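Local coordinates for protein pilus tip adhesin Cpa (Streptococcus pyogenes, PDB 4C0Z) that mediates adhesion of streptococcal pili from the pilus tip by binding host cell-surface targets covalently through reactive thioester bonds, one of them in this N-terminal domain, at residues G79-F84 with Q97-I102. Sequence-based numbering, arbitrary orientation.
Sequences GTNENF and QLQQNI
Asn-81 OD1 accepts the backbone N-H of Gln-99 at 3.0 Å. The bond is nearly straight (170° at the hydrogen), its donor somewhat tilted from the carbonyl plane. Gln-99 lies in the first turn of helix 98-108, where backbone N-H groups have no carbonyl of their own helix to bind; a side chain from the start of helix 81-87 thus fills one of these places. Asn-81 CB does not itself point at the other helix, but with CG anti to the carbonyl carbon (chi1 -73°) the amide is placed where OD1 reaches Gln-99 N. Asn-81 OD1 also touches Gln-99 CB at 3.4 Å and Leu-98 CB at 3.5 Å. The side chains of Asn-81 and Gln-99 cross, with their amide planes 73° apart. Beyond CG the Gln-99 chain is extended, and its CG, CD and NE2 all lie close to Gly-79 O; NE2 comes within 2.8 Å of Gly-79 O, but the angle is too poor for a hydrogen bond. Thr-80 caps helix 81-87, its OG1 accepting from Asn-83 N. On the buried side, Ile-102 and Phe-84 meet tip to tip: Ile-102 CD1 sits over one face of the ring, offset toward the rim near CZ, in a CH-pi contact. Leu-98 CD2 approaches obliquely, 3.6 Å from Phe-84 CB. The N-terminal turns of both helices are thereby joined within the thioester domain. Phe-84 and Ile-102 continue the apolar cluster onto Leu-193 and Leu-207 of the barrel strands, and Phe-84 also meets the ring of Phe-56, while Leu-98 and Ile-102 pack against helix 123-138.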
loop_
_atom_site.group_PDB
_atom_site.type_symbol
_atom_site.label_atom_id
_atom_site.label_comp_id
_atom_site.label_asym_id
_atom_site.label_seq_id
_atom_site.Cartn_x
_atom_site.Cartn_y
_atom_site.Cartn_z
ATOM N N GLY I 79 4.085 -0.436 22.274
ATOM C CA GLY I 79 3.305 -1.193 21.300
ATOM C C GLY I 79 1.962 -1.707 21.792
ATOM O O GLY I 79 1.628 -2.865 21.532
ATOM N N THR I 80 1.168 -0.850 22.482
ATOM C CA THR I 80 -0.170 -1.159 23.011
ATOM C C THR I 80 -1.238 -1.169 21.887
ATOM O O THR I 80 -0.968 -0.687 20.777
ATOM C CB THR I 80 -0.557 -0.118 24.080
ATOM O OG1 THR I 80 -0.791 1.145 23.461
ATOM C CG2 THR I 80 0.490 0.030 25.186
ATOM N N ASN I 81 -2.465 -1.658 22.200
ATOM C CA ASN I 81 -3.620 -1.670 21.284
ATOM C C ASN I 81 -4.116 -0.243 21.024
ATOM O O ASN I 81 -4.478 0.084 19.892
ATOM C CB ASN I 81 -4.751 -2.540 21.835
ATOM C CG ASN I 81 -4.458 -4.021 21.756
ATOM O OD1 ASN I 81 -4.080 -4.555 20.705
ATOM N ND2 ASN I 81 -4.639 -4.729 22.863
ATOM N N GLU I 82 -4.088 0.611 22.070
ATOM C CA GLU I 82 -4.469 2.024 22.016
ATOM C C GLU I 82 -3.623 2.785 20.981
ATOM O O GLU I 82 -4.189 3.512 20.168
ATOM C CB GLU I 82 -4.350 2.662 23.414
ATOM C CG GLU I 82 -4.918 4.071 23.536
ATOM C CD GLU I 82 -4.783 4.731 24.902
ATOM O OE1 GLU I 82 -4.733 4.013 25.928
ATOM O OE2 GLU I 82 -4.713 5.982 24.940
ATOM N N ASN I 83 -2.290 2.583 20.980
ATOM C CA ASN I 83 -1.397 3.239 20.029
ATOM C C ASN I 83 -1.586 2.738 18.592
ATOM O O ASN I 83 -1.450 3.540 17.668
ATOM C CB ASN I 83 0.056 3.174 20.479
ATOM C CG ASN I 83 0.354 4.119 21.619
ATOM O OD1 ASN I 83 -0.259 5.183 21.762
ATOM N ND2 ASN I 83 1.327 3.770 22.439
ATOM N N PHE I 84 -1.986 1.457 18.407
ATOM C CA PHE I 84 -2.298 0.921 17.075
ATOM C C PHE I 84 -3.564 1.537 16.551
ATOM O O PHE I 84 -3.601 1.927 15.392
ATOM C CB PHE I 84 -2.450 -0.605 17.071
ATOM C CG PHE I 84 -1.156 -1.344 16.862
ATOM C CD1 PHE I 84 -0.431 -1.190 15.684
ATOM C CD2 PHE I 84 -0.647 -2.179 17.851
ATOM C CE1 PHE I 84 0.771 -1.869 15.495
ATOM C CE2 PHE I 84 0.553 -2.862 17.658
ATOM C CZ PHE I 84 1.261 -2.696 16.490
ATOM N N GLN I 97 -6.952 -9.154 20.267
ATOM C CA GLN I 97 -5.584 -9.345 20.733
ATOM C C GLN I 97 -4.599 -8.991 19.602
ATOM O O GLN I 97 -3.724 -9.782 19.241
ATOM C CB GLN I 97 -5.361 -10.735 21.355
ATOM C CG GLN I 97 -5.871 -11.931 20.547
ATOM C CD GLN I 97 -5.354 -13.252 21.078
ATOM O OE1 GLN I 97 -4.880 -13.367 22.220
ATOM N NE2 GLN I 97 -5.436 -14.286 20.253
ATOM N N LEU I 98 -4.775 -7.782 19.041
ATOM C CA LEU I 98 -3.960 -7.243 17.945
ATOM C C LEU I 98 -2.483 -7.239 18.349
ATOM O O LEU I 98 -1.705 -7.983 17.759
ATOM C CB LEU I 98 -4.461 -5.844 17.525
ATOM C CG LEU I 98 -3.740 -5.147 16.356
ATOM C CD1 LEU I 98 -4.025 -5.825 15.017
ATOM C CD2 LEU I 98 -4.153 -3.705 16.265
ATOM N N GLN I 99 -2.135 -6.492 19.409
ATOM C CA GLN I 99 -0.799 -6.407 20.008
ATOM C C GLN I 99 -0.149 -7.803 20.157
ATOM O O GLN I 99 0.976 -7.995 19.685
ATOM C CB GLN I 99 -0.911 -5.684 21.372
ATOM C CG GLN I 99 0.301 -5.784 22.302
ATOM C CD GLN I 99 0.157 -4.922 23.540
ATOM O OE1 GLN I 99 -0.900 -4.866 24.188
ATOM N NE2 GLN I 99 1.239 -4.263 23.925
ATOM N N GLN I 100 -0.885 -8.772 20.763
ATOM C CA GLN I 100 -0.456 -10.162 21.011
ATOM C C GLN I 100 -0.194 -10.930 19.729
ATOM O O GLN I 100 0.807 -11.643 19.638
ATOM C CB GLN I 100 -1.456 -10.917 21.909
ATOM C CG GLN I 100 -1.484 -10.405 23.345
ATOM C CD GLN I 100 -2.495 -9.306 23.611
ATOM O OE1 GLN I 100 -3.005 -8.632 22.707
ATOM N NE2 GLN I 100 -2.800 -9.094 24.881
ATOM N N ASN I 101 -1.069 -10.744 18.729
ATOM C CA ASN I 101 -0.933 -11.371 17.420
ATOM C C ASN I 101 0.308 -10.881 16.696
ATOM O O ASN I 101 1.055 -11.692 16.148
ATOM C CB ASN I 101 -2.191 -11.171 16.581
ATOM C CG ASN I 101 -3.315 -12.070 17.019
ATOM O OD1 ASN I 101 -3.113 -13.212 17.446
ATOM N ND2 ASN I 101 -4.527 -11.569 16.941
ATOM N N ILE I 102 0.552 -9.561 16.742
ATOM C CA ILE I 102 1.704 -8.928 16.120
ATOM C C ILE I 102 2.987 -9.430 16.789
ATOM O O ILE I 102 3.905 -9.869 16.085
ATOM C CB ILE I 102 1.548 -7.378 16.068
ATOM C CG1 ILE I 102 0.512 -6.987 14.976
ATOM C CG2 ILE I 102 2.895 -6.679 15.812
ATOM C CD1 ILE I 102 -0.182 -5.693 15.183
#